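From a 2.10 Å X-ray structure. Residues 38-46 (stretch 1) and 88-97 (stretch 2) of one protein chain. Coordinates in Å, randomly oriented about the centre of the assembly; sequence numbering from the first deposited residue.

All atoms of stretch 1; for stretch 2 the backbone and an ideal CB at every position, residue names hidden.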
# COMPACT_ATOMS: atom_id res chain seq x y z
N GLY A 38 20.92 -0.98 -1.54
CA GLY A 38 20.77 -2.10 -0.62
C GLY A 38 19.97 -1.83 0.64
O GLY A 38 20.07 -2.60 1.60
N PHE A 39 19.18 -0.76 0.67
CA PHE A 39 18.39 -0.38 1.85
C PHE A 39 19.26 -0.06 3.06
O PHE A 39 18.81 -0.18 4.20
CB PHE A 39 17.36 -1.46 2.22
CG PHE A 39 16.32 -1.70 1.15
CD1 PHE A 39 15.24 -0.84 1.00
CD2 PHE A 39 16.43 -2.78 0.29
CE1 PHE A 39 14.30 -1.05 0.03
CE2 PHE A 39 15.48 -2.99 -0.69
CZ PHE A 39 14.42 -2.13 -0.82
N LYS A 40 20.51 0.38 2.83
CA LYS A 40 21.38 0.69 3.96
C LYS A 40 20.88 1.87 4.79
O LYS A 40 21.22 1.96 5.97
CB LYS A 40 22.81 0.96 3.47
CG LYS A 40 23.90 0.82 4.52
CD LYS A 40 25.27 0.72 3.86
CE LYS A 40 26.42 0.91 4.85
NZ LYS A 40 27.11 -0.38 5.09
N ASP A 41 20.08 2.76 4.21
CA ASP A 41 19.52 3.88 4.97
C ASP A 41 18.25 3.50 5.73
O ASP A 41 17.62 4.38 6.33
CB ASP A 41 19.22 5.06 4.02
CG ASP A 41 18.21 4.70 2.93
OD1 ASP A 41 17.99 3.51 2.67
OD2 ASP A 41 17.64 5.62 2.32
N CYS A 42 17.89 2.22 5.74
CA CYS A 42 16.62 1.74 6.25
C CYS A 42 16.87 0.69 7.34
O CYS A 42 17.90 -0.01 7.31
CB CYS A 42 15.80 1.12 5.10
SG CYS A 42 14.97 2.30 4.06
N ARG A 43 15.91 0.54 8.27
CA ARG A 43 15.96 -0.48 9.32
C ARG A 43 14.75 -1.38 9.21
O ARG A 43 13.64 -0.92 8.96
CB ARG A 43 16.03 0.13 10.73
CG ARG A 43 17.27 0.99 10.98
CD ARG A 43 18.60 0.17 10.98
NE ARG A 43 19.73 1.08 11.15
CZ ARG A 43 20.41 1.63 10.14
NH1 ARG A 43 20.10 1.35 8.88
NH2 ARG A 43 21.41 2.46 10.39
N PHE A 44 14.96 -2.69 9.39
CA PHE A 44 13.85 -3.62 9.42
C PHE A 44 13.22 -3.64 10.81
O PHE A 44 13.91 -3.87 11.80
CB PHE A 44 14.28 -5.03 9.03
CG PHE A 44 13.17 -6.04 9.16
CD1 PHE A 44 12.29 -6.27 8.12
CD2 PHE A 44 13.00 -6.76 10.34
CE1 PHE A 44 11.27 -7.21 8.25
CE2 PHE A 44 11.99 -7.68 10.48
CZ PHE A 44 11.12 -7.91 9.44
N VAL A 45 11.91 -3.47 10.86
CA VAL A 45 11.18 -3.42 12.11
C VAL A 45 10.14 -4.52 12.01
O VAL A 45 9.26 -4.47 11.13
CB VAL A 45 10.54 -2.05 12.34
CG1 VAL A 45 9.86 -1.97 13.71
CG2 VAL A 45 11.59 -0.96 12.15
N ALA A 46 10.25 -5.53 12.87
CA ALA A 46 9.32 -6.64 12.85
C ALA A 46 7.92 -6.17 13.22
O ALA A 46 7.73 -5.22 13.99
CB ALA A 46 9.78 -7.73 13.82
N UNK A 88 8.52 -4.02 8.41
CA UNK A 88 8.74 -2.91 7.50
C UNK A 88 10.23 -2.60 7.41
O UNK A 88 11.00 -2.88 8.32
CB UNK A 88 7.96 -1.68 7.95
N UNK A 89 10.61 -1.97 6.30
CA UNK A 89 11.89 -1.28 6.17
C UNK A 89 11.58 0.20 6.18
O UNK A 89 10.79 0.68 5.35
CB UNK A 89 12.64 -1.69 4.90
N UNK A 90 12.18 0.92 7.13
CA UNK A 90 11.86 2.31 7.40
C UNK A 90 13.15 3.10 7.49
O UNK A 90 14.07 2.69 8.22
CB UNK A 90 11.04 2.45 8.68
N UNK A 91 13.25 4.25 6.83
CA UNK A 91 14.46 5.08 6.96
C UNK A 91 14.71 5.40 8.43
O UNK A 91 13.84 5.92 9.13
CB UNK A 91 14.33 6.37 6.15
N UNK A 92 15.90 5.02 8.89
CA UNK A 92 16.28 5.19 10.29
C UNK A 92 17.78 4.98 10.43
O UNK A 92 18.37 4.17 9.71
CB UNK A 92 15.51 4.22 11.19
N UNK A 93 18.37 5.71 11.37
CA UNK A 93 19.76 5.54 11.75
C UNK A 93 19.93 4.77 13.07
O UNK A 93 20.95 4.92 13.74
CB UNK A 93 20.43 6.91 11.86
N UNK A 94 18.95 3.95 13.46
CA UNK A 94 19.05 3.24 14.73
C UNK A 94 20.18 2.21 14.71
O UNK A 94 20.64 1.77 13.65
CB UNK A 94 17.72 2.55 15.06
N UNK A 95 20.60 1.81 15.91
CA UNK A 95 21.51 0.68 16.06
C UNK A 95 20.82 -0.58 15.57
O UNK A 95 19.59 -0.70 15.62
CB UNK A 95 21.96 0.52 17.51
N UNK A 96 21.62 -1.52 15.08
CA UNK A 96 21.08 -2.63 14.31
C UNK A 96 21.98 -3.83 14.51
O UNK A 96 23.10 -3.72 15.01
CB UNK A 96 20.96 -2.28 12.83
N UNK A 97 21.46 -4.98 14.09
CA UNK A 97 22.23 -6.19 13.86
C UNK A 97 21.88 -6.68 12.46
O UNK A 97 20.74 -6.55 12.00
CB UNK A 97 21.94 -7.25 14.92

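Position 88 pairs with Val 45 in an antiparallel, hydrogen-bonded bridge. Its N donates to Val 45 O at 2.9 Å, and its O accepts from Val 45 N at 2.8 Å. Its ideal CB lies on the same face of the sheet as Val 45. A beta-branched, long aliphatic or aromatic residue would suit. The residue is Trp 88. Its ring extends past Val 45 toward Ala 46: CE3 lies 4.3 Å from Val 45 CB and CZ3 3.7 Å from Ala 46 O.

Position 89 pairs with Phe 44 where no backbone hydrogen bonds form. The CB shares a face with Phe 44, 4.2 Å from Cys 42 CB and 4.8 Å from Phe 39 CD1. Stretch 1 thus offers an apolar surface. Leucine, isoleucine or methionine would fit. The residue is Leu 89. Its CD1 sits over the face of the Phe 39 ring, 4.1 Å from the centroid, a CH-pi contact. Its CD2 packs against Cys 42 CB and Phe 44 CB, both at 4.1 Å.

Position 90 forms a hydrogen-bonded pair with Arg 43: Arg 43 N donates to its O at 2.8 Å, and its N to Arg 43 O at 3.0 Å. The CB is on the face of Arg 43 and Val 45. Extended backbone angles and an apolar neighbour suit valine, isoleucine or leucine. The residue is Ile 90, whose CD1 meets Val 45 CG2 at 3.8 Å.

Position 91 pairs with Cys 42, and the side chains diverge. Its N has no hydrogen bond to stretch 1, and phi is -55°, so proline is allowed; small residues would also do. The residue is Pro 91, with its CD 4.1 Å from Cys 42 SG.

Position 92 donates its N to Asp 41 O at 3.1 Å. The CB points sideways, 3.7 Å from Arg 43 CG, so a small residue is easiest. It is Ser 92. Ser 92 OG accepts from the backbone N of 94 at 3.1 Å. Its O lies over one face of the Arg 43 guanidinium.

Position 93 points away, and many polar residues would serve. In Asn 93, OD1 lies 2.5 Å from the oxygen of a water that is also 3.2 Å from Asp 41 O. The water can link the two, but it has more acceptors in reach than protons to give.

Position 94 presents its O to the arginine: Arg 43 NE donates to it at 2.7 Å, nearly straight. The CB is 4.4 Å from Arg 43 CG, so a small or polar residue suits. It is Ser 94, whose OG donates to the backbone O of 95 at 3.0 Å.

Position 95 points away and is permissive; it is Asn 95.

Position 96 points toward stretch 1, its CB 3.9 Å from Arg 43 CD. An aromatic or long aliphatic could cover the arginine. In Tyr 96, CD1 lies over the guanidinium face opposite Ser 92 O, 3.8 Å from Arg 43 NE.

Position 97 is out of reach; it is Val 97.

Stretch 2 88-97: WLIPSNSNYV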
# COMPACT_ATOMS: atom_id res chain seq x y z
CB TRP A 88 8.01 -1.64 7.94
CG TRP A 88 6.56 -1.80 8.30
CD1 TRP A 88 5.49 -1.56 7.49
CD2 TRP A 88 6.03 -2.20 9.58
NE1 TRP A 88 4.31 -1.79 8.19
CE2 TRP A 88 4.62 -2.19 9.47
CE3 TRP A 88 6.61 -2.57 10.80
CZ2 TRP A 88 3.78 -2.54 10.54
CZ3 TRP A 88 5.77 -2.93 11.86
CH2 TRP A 88 4.37 -2.90 11.73
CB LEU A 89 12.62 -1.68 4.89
CG LEU A 89 13.38 -3.00 4.90
CD1 LEU A 89 13.59 -3.48 3.46
CD2 LEU A 89 14.72 -2.80 5.62
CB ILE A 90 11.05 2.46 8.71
CG1 ILE A 90 9.97 1.38 8.82
CG2 ILE A 90 10.48 3.87 8.81
CD1 ILE A 90 9.25 1.32 10.17
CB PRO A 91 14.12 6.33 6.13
CG PRO A 91 13.13 5.84 5.11
CD PRO A 91 12.29 4.81 5.86
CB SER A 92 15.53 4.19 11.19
OG SER A 92 16.05 4.27 12.50
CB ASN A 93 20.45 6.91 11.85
CG ASN A 93 20.65 7.56 10.48
OD1 ASN A 93 21.01 6.89 9.51
ND2 ASN A 93 20.39 8.87 10.39
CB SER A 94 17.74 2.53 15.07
OG SER A 94 17.69 1.30 14.40
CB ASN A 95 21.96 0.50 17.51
CG ASN A 95 22.72 1.71 18.05
OD1 ASN A 95 23.55 2.29 17.35
ND2 ASN A 95 22.43 2.10 19.29
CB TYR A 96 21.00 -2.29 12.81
CG TYR A 96 22.35 -1.97 12.21
CD1 TYR A 96 22.91 -0.70 12.35
CD2 TYR A 96 23.10 -2.94 11.52
CE1 TYR A 96 24.15 -0.40 11.82
CE2 TYR A 96 24.36 -2.64 10.97
CZ TYR A 96 24.87 -1.37 11.13
OH TYR A 96 26.10 -1.02 10.62
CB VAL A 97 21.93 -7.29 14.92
CG1 VAL A 97 22.28 -6.80 16.33
CG2 VAL A 97 20.47 -7.73 14.86
O HOH W 1 19.41 6.67 7.56
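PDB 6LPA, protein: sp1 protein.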